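Local coordinates for exopolysaccharide biosynthesis protein (Pantoea stewartii subsp. stewartii DC283, PDB 6TGF) that probably modifies exopolysaccharide biofilm glycans as a hydrolase, with a parallel beta-helix fold like that of bacteriophage tailspikes, at residues Lys382-Tyr387 with Glu415-Asn420; Ser438-Gly443 with Trp459-Leu464. All blocks are in the same frame, centred on the assembly; numbering follows the deposited sequence.

Contact 1. Residues Lys382-Tyr387 with Glu415-Asn420; sequences KIDQWY and ELSNFN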
loop_
_atom_site.group_PDB
_atom_site.type_symbol
_atom_site.label_atom_id
_atom_site.label_comp_id
_atom_site.label_asym_id
_atom_site.label_seq_id
_atom_site.Cartn_x
_atom_site.Cartn_y
_atom_site.Cartn_z
ATOM N N LYS B 382 10.930 -0.870 -6.069
ATOM C CA LYS B 382 9.637 -0.218 -5.729
ATOM C C LYS B 382 9.566 1.122 -6.462
ATOM O O LYS B 382 10.379 2.009 -6.147
ATOM C CB LYS B 382 9.500 -0.046 -4.212
ATOM C CG LYS B 382 8.800 -1.196 -3.503
ATOM C CD LYS B 382 9.452 -1.616 -2.206
ATOM C CE LYS B 382 8.948 -2.954 -1.712
ATOM N NZ LYS B 382 9.883 -3.574 -0.744
ATOM N N ILE B 383 8.645 1.240 -7.422
ATOM C CA ILE B 383 8.352 2.505 -8.158
ATOM C C ILE B 383 6.871 2.834 -7.944
ATOM O O ILE B 383 6.024 2.194 -8.588
ATOM C CB ILE B 383 8.738 2.393 -9.647
ATOM C CG1 ILE B 383 10.036 1.600 -9.837
ATOM C CG2 ILE B 383 8.823 3.781 -10.269
ATOM C CD1 ILE B 383 10.528 1.526 -11.266
ATOM N N ASP B 384 6.590 3.776 -7.037
ATOM C CA ASP B 384 5.224 4.214 -6.647
ATOM C C ASP B 384 4.987 5.636 -7.170
ATOM O O ASP B 384 5.968 6.398 -7.268
ATOM C CB ASP B 384 5.040 4.151 -5.129
ATOM C CG ASP B 384 3.629 4.474 -4.665
ATOM O OD1 ASP B 384 2.688 3.805 -5.137
ATOM O OD2 ASP B 384 3.482 5.399 -3.842
ATOM N N GLN B 385 3.731 5.967 -7.493
ATOM C CA GLN B 385 3.299 7.318 -7.946
ATOM C C GLN B 385 4.259 7.838 -9.022
ATOM O O GLN B 385 4.955 8.832 -8.757
ATOM C CB GLN B 385 3.244 8.287 -6.764
ATOM C CG GLN B 385 2.016 8.114 -5.885
ATOM C CD GLN B 385 1.811 9.319 -5.002
ATOM O OE1 GLN B 385 0.915 10.132 -5.228
ATOM N NE2 GLN B 385 2.661 9.456 -3.997
ATOM N N TRP B 386 4.301 7.183 -10.185
ATOM C CA TRP B 386 5.107 7.634 -11.352
ATOM C C TRP B 386 4.192 7.821 -12.565
ATOM O O TRP B 386 3.242 7.035 -12.726
ATOM C CB TRP B 386 6.271 6.682 -11.648
ATOM C CG TRP B 386 5.885 5.263 -11.927
ATOM C CD1 TRP B 386 5.640 4.284 -11.009
ATOM C CD2 TRP B 386 5.736 4.646 -13.218
ATOM N NE1 TRP B 386 5.344 3.104 -11.636
ATOM C CE2 TRP B 386 5.393 3.295 -12.991
ATOM C CE3 TRP B 386 5.852 5.099 -14.536
ATOM C CZ2 TRP B 386 5.157 2.401 -14.035
ATOM C CZ3 TRP B 386 5.623 4.214 -15.568
ATOM C CH2 TRP B 386 5.281 2.883 -15.318
ATOM N N TYR B 387 4.480 8.846 -13.369
ATOM C CA TYR B 387 3.665 9.277 -14.532
ATOM C C TYR B 387 4.599 9.459 -15.735
ATOM O O TYR B 387 5.685 10.040 -15.563
ATOM C CB TYR B 387 2.877 10.540 -14.162
ATOM C CG TYR B 387 2.129 10.451 -12.853
ATOM C CD1 TYR B 387 2.771 10.667 -11.643
ATOM C CD2 TYR B 387 0.779 10.141 -12.820
ATOM C CE1 TYR B 387 2.095 10.577 -10.437
ATOM C CE2 TYR B 387 0.086 10.048 -11.623
ATOM C CZ TYR B 387 0.746 10.267 -10.426
ATOM O OH TYR B 387 0.075 10.179 -9.241
ATOM N N GLU B 415 7.938 -3.993 -7.833
ATOM C CA GLU B 415 6.593 -3.547 -7.378
ATOM C C GLU B 415 6.292 -2.166 -7.973
ATOM O O GLU B 415 6.788 -1.163 -7.424
ATOM C CB GLU B 415 6.519 -3.543 -5.850
ATOM C CG GLU B 415 5.146 -3.178 -5.315
ATOM C CD GLU B 415 4.956 -3.416 -3.827
ATOM O OE1 GLU B 415 3.795 -3.487 -3.392
ATOM O OE2 GLU B 415 5.970 -3.522 -3.107
ATOM N N LEU B 416 5.517 -2.134 -9.062
ATOM C CA LEU B 416 5.027 -0.891 -9.719
ATOM C C LEU B 416 3.601 -0.623 -9.232
ATOM O O LEU B 416 2.758 -1.527 -9.378
ATOM C CB LEU B 416 5.057 -1.065 -11.239
ATOM C CG LEU B 416 6.342 -1.647 -11.825
ATOM C CD1 LEU B 416 6.162 -1.941 -13.305
ATOM C CD2 LEU B 416 7.522 -0.712 -11.604
ATOM N N SER B 417 3.340 0.563 -8.677
ATOM C CA SER B 417 2.032 0.923 -8.068
ATOM C C SER B 417 1.660 2.381 -8.368
ATOM O O SER B 417 2.573 3.227 -8.443
ATOM C CB SER B 417 2.046 0.652 -6.587
ATOM O OG SER B 417 3.082 1.380 -5.947
ATOM N N ASN B 418 0.357 2.642 -8.534
ATOM C CA ASN B 418 -0.244 4.000 -8.634
ATOM C C ASN B 418 0.457 4.788 -9.746
ATOM O O ASN B 418 0.986 5.875 -9.454
ATOM C CB ASN B 418 -0.184 4.733 -7.291
ATOM C CG ASN B 418 -0.864 3.970 -6.174
ATOM O OD1 ASN B 418 -2.001 3.526 -6.323
ATOM N ND2 ASN B 418 -0.181 3.815 -5.053
ATOM N N PHE B 419 0.458 4.259 -10.973
ATOM C CA PHE B 419 1.139 4.868 -12.145
ATOM C C PHE B 419 0.131 5.133 -13.268
ATOM O O PHE B 419 -0.960 4.533 -13.274
ATOM C CB PHE B 419 2.306 3.997 -12.618
ATOM C CG PHE B 419 1.951 2.605 -13.079
ATOM C CD1 PHE B 419 1.958 1.541 -12.192
ATOM C CD2 PHE B 419 1.645 2.349 -14.406
ATOM C CE1 PHE B 419 1.644 0.259 -12.617
ATOM C CE2 PHE B 419 1.332 1.065 -14.830
ATOM C CZ PHE B 419 1.333 0.021 -13.935
ATOM N N ASN B 420 0.503 6.029 -14.187
ATOM C CA ASN B 420 -0.325 6.440 -15.350
ATOM C C ASN B 420 0.604 6.813 -16.513
ATOM O O ASN B 420 1.316 7.827 -16.394
ATOM C CB ASN B 420 -1.284 7.571 -14.968
ATOM C CG ASN B 420 -2.152 8.025 -16.121
ATOM O OD1 ASN B 420 -1.755 8.895 -16.892
ATOM N ND2 ASN B 420 -3.340 7.457 -16.243
#

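Contact 2. Residues Ser438-Gly443 with Trp459-Leu464; sequences SLIHNG and WIIDAL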
loop_
_atom_site.group_PDB
_atom_site.type_symbol
_atom_site.label_atom_id
_atom_site.label_comp_id
_atom_site.label_asym_id
_atom_site.label_seq_id
_atom_site.Cartn_x
_atom_site.Cartn_y
_atom_site.Cartn_z
ATOM N N SER B 438 6.982 -10.479 -8.415
ATOM C CA SER B 438 6.724 -9.059 -8.777
ATOM C C SER B 438 5.226 -8.732 -8.690
ATOM O O SER B 438 4.412 -9.676 -8.738
ATOM C CB SER B 438 7.286 -8.764 -10.139
ATOM O OG SER B 438 8.703 -8.855 -10.120
ATOM N N LEU B 439 4.887 -7.441 -8.559
ATOM C CA LEU B 439 3.497 -6.948 -8.342
ATOM C C LEU B 439 3.228 -5.678 -9.161
ATOM O O LEU B 439 4.133 -4.825 -9.264
ATOM C CB LEU B 439 3.284 -6.663 -6.851
ATOM C CG LEU B 439 3.392 -7.867 -5.915
ATOM C CD1 LEU B 439 4.798 -7.996 -5.350
ATOM C CD2 LEU B 439 2.381 -7.765 -4.783
ATOM N N ILE B 440 2.008 -5.564 -9.698
ATOM C CA ILE B 440 1.419 -4.314 -10.268
ATOM C C ILE B 440 0.139 -4.002 -9.483
ATOM O O ILE B 440 -0.722 -4.899 -9.386
ATOM C CB ILE B 440 1.150 -4.466 -11.779
ATOM C CG1 ILE B 440 2.454 -4.478 -12.581
ATOM C CG2 ILE B 440 0.194 -3.387 -12.272
ATOM C CD1 ILE B 440 2.298 -4.905 -14.025
ATOM N N HIS B 441 0.021 -2.786 -8.944
ATOM C CA HIS B 441 -1.148 -2.323 -8.150
ATOM C C HIS B 441 -1.649 -0.976 -8.683
ATOM O O HIS B 441 -0.932 0.029 -8.518
ATOM C CB HIS B 441 -0.795 -2.236 -6.659
ATOM C CG HIS B 441 -1.919 -1.744 -5.811
ATOM N ND1 HIS B 441 -2.902 -2.586 -5.324
ATOM C CD2 HIS B 441 -2.233 -0.504 -5.375
ATOM C CE1 HIS B 441 -3.766 -1.887 -4.615
ATOM N NE2 HIS B 441 -3.378 -0.607 -4.632
ATOM N N ASN B 442 -2.842 -0.965 -9.285
ATOM C CA ASN B 442 -3.612 0.262 -9.619
ATOM C C ASN B 442 -2.804 1.114 -10.606
ATOM O O ASN B 442 -2.291 2.171 -10.192
ATOM C CB ASN B 442 -3.984 1.036 -8.349
ATOM C CG ASN B 442 -5.017 2.117 -8.586
ATOM O OD1 ASN B 442 -5.509 2.286 -9.700
ATOM N ND2 ASN B 442 -5.357 2.853 -7.540
ATOM N N GLY B 443 -2.707 0.663 -11.860
ATOM C CA GLY B 443 -1.949 1.337 -12.932
ATOM C C GLY B 443 -2.779 1.510 -14.192
ATOM O O GLY B 443 -3.563 0.597 -14.513
ATOM N N TRP B 459 3.849 -12.344 -11.791
ATOM C CA TRP B 459 3.216 -11.043 -11.448
ATOM C C TRP B 459 1.879 -11.265 -10.736
ATOM O O TRP B 459 1.067 -12.066 -11.237
ATOM C CB TRP B 459 3.017 -10.199 -12.712
ATOM C CG TRP B 459 4.286 -9.734 -13.357
ATOM C CD1 TRP B 459 5.011 -10.385 -14.312
ATOM C CD2 TRP B 459 4.971 -8.492 -13.113
ATOM N NE1 TRP B 459 6.102 -9.641 -14.672
ATOM C CE2 TRP B 459 6.104 -8.473 -13.955
ATOM C CE3 TRP B 459 4.741 -7.400 -12.268
ATOM C CZ2 TRP B 459 6.999 -7.404 -13.972
ATOM C CZ3 TRP B 459 5.628 -6.345 -12.283
ATOM C CH2 TRP B 459 6.742 -6.350 -13.125
ATOM N N ILE B 460 1.678 -10.579 -9.606
ATOM C CA ILE B 460 0.331 -10.187 -9.095
ATOM C C ILE B 460 -0.028 -8.868 -9.787
ATOM O O ILE B 460 0.789 -7.931 -9.717
ATOM C CB ILE B 460 0.302 -10.059 -7.557
ATOM C CG1 ILE B 460 0.499 -11.414 -6.870
ATOM C CG2 ILE B 460 -0.987 -9.384 -7.100
ATOM C CD1 ILE B 460 0.678 -11.330 -5.366
ATOM N N ILE B 461 -1.186 -8.809 -10.448
ATOM C CA ILE B 461 -1.666 -7.601 -11.186
ATOM C C ILE B 461 -3.091 -7.276 -10.722
ATOM O O ILE B 461 -4.035 -7.927 -11.206
ATOM C CB ILE B 461 -1.573 -7.809 -12.712
ATOM C CG1 ILE B 461 -0.176 -8.289 -13.126
ATOM C CG2 ILE B 461 -1.987 -6.542 -13.448
ATOM C CD1 ILE B 461 0.010 -8.490 -14.616
ATOM N N ASP B 462 -3.224 -6.311 -9.806
ATOM C CA ASP B 462 -4.522 -5.755 -9.338
ATOM C C ASP B 462 -4.751 -4.391 -9.997
ATOM O O ASP B 462 -3.837 -3.544 -9.927
ATOM C CB ASP B 462 -4.561 -5.594 -7.817
ATOM C CG ASP B 462 -4.583 -6.902 -7.049
ATOM O OD1 ASP B 462 -5.090 -7.906 -7.595
ATOM O OD2 ASP B 462 -4.094 -6.904 -5.903
ATOM N N ALA B 463 -5.928 -4.199 -10.599
ATOM C CA ALA B 463 -6.435 -2.907 -11.115
ATOM C C ALA B 463 -5.464 -2.323 -12.150
ATOM O O ALA B 463 -5.142 -1.121 -12.054
ATOM C CB ALA B 463 -6.664 -1.957 -9.964
ATOM N N LEU B 464 -5.011 -3.143 -13.103
ATOM C CA LEU B 464 -4.301 -2.663 -14.319
ATOM C C LEU B 464 -5.357 -2.295 -15.365
ATOM O O LEU B 464 -6.280 -3.102 -15.583
ATOM C CB LEU B 464 -3.343 -3.741 -14.842
ATOM C CG LEU B 464 -2.491 -3.339 -16.048
ATOM C CD1 LEU B 464 -1.549 -2.193 -15.705
ATOM C CD2 LEU B 464 -1.703 -4.527 -16.579
HETATM O O HOH W 1 -2.287 -5.378 -4.689
#

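Contact 1. Residues Lys382-Tyr387 with Glu415-Asn420
Asp384 meets Ser417 and Asn418 at a corner of the chain, and its side chain can be followed outward atom by atom. CB passes OG of Ser417 at 3.5 Å and CG, anti to the backbone N (chi1 -175°), at 3.4 Å; from CG, OD1 reaches the neighbouring segment. This one oxygen accepts two bonds: OG of Ser417 donates to OD1 of Asp384 on its anti side (2.6 Å), somewhat out of the carboxylate plane, while ND2 of Asn418 uses the syn lone pair of that same OD1 (2.9 Å). OD2 lies farther off, 4.2 Å from ND2 of Asn418. The side chains of Asp384 and Asn418 run side by side, their flat groups turned 71° apart.

The other face of the ribbon is apolar. CD1 of Ile383 lies 3.8 Å from CD2 of Leu416, and past the corner the rings of Trp386 and Phe419 lie nearly parallel (12°) but slid apart, barely overlapping. The backbones pair in parallel: Glu415 O accepts from Ile383 N (3.0 Å), and Ile383 O from Ser417 N (3.1 Å).

OD1 of Asn418 accepts a hydrogen bond from NZ of Lys382 of the third subunit, placing this polar cluster at the trimer contact. On the apolar side Ile396 of strand 396-399 packs against Ile383, Leu416 and Trp386, while strands 356-366 and 443-446 flank the pair.

Contact 2. Residues Ser438-Gly443 with Trp459-Leu464
Ser438 and Trp459 begin a parallel pairing that keeps its residue-for-residue register as far as Gly443 and Leu464. Backbone hydrogen bonds form the ladder. Ile440 is gripped at both ends: its N donates to Ile460 O at 2.7 Å, and its O accepts from Asp462 N at 2.9 Å. The ladder continues around the corner, where Asn442 N donates to Asp462 O almost straight (174°) and Gly443 N to Ala463 O. Asn442 and Ala463 both take positive phi, letting the two chains bend together.

A CH-pi contact lies at the start of the pairing: CB of Ser438 sits over the six-membered ring of Trp459, 3.6 Å from its centroid.

Apolar contacts centre on Ile440, whose branches separate. CG1, anti to the carbonyl carbon (chi1 -72°), meets CZ3 of Trp459 at 3.7 Å; CG2 instead touches both CG2 of Ile461 and CD1 of Leu464, each 4.0 Å away. Leu439 and Ile460 lie side by side on the other face.

Water provides the polar link. One molecule lies 2.9 Å from ND1 of His441 and donates to OD2 of Asp462 at 2.7 Å. The same aspartate forms salt bridges with Arg483 of its own chain and of the second subunit, while NE2 of His441 is bonded to Glu415 of the third subunit.

Aligned residues stacked rung on rung, with Ile440, Ile461 and Leu464 on one face and, on the other, side chains such as Leu439, His441 and Asp462 that meet other subunits, are characteristic of a trimeric, tailspike-like parallel beta-helix.

Overall arrangement
Followed from the N terminus, the chain makes successive coils, and the two contacts occur in series. Contact 1 closes first, when strand 414-422 returns beside strand 380-389; 27 residues, strand 396-399 among them, separate 382-387 from 415-420. Contact 2 then closes a shorter excursion, bringing strand 458-467 beside strand 438-441, with 15 residues between 438-443 and 459-464. Neither loop encloses the other. The joint between them is the pairing of strands 414-422 and 438-441, probably through Leu416 N to Leu439 O and Asn418 N to His441 O. Four neighbouring rungs are thereby tied together, and Glu415 of contact 1 extends the tie to His441 and Asn442 of the second subunit.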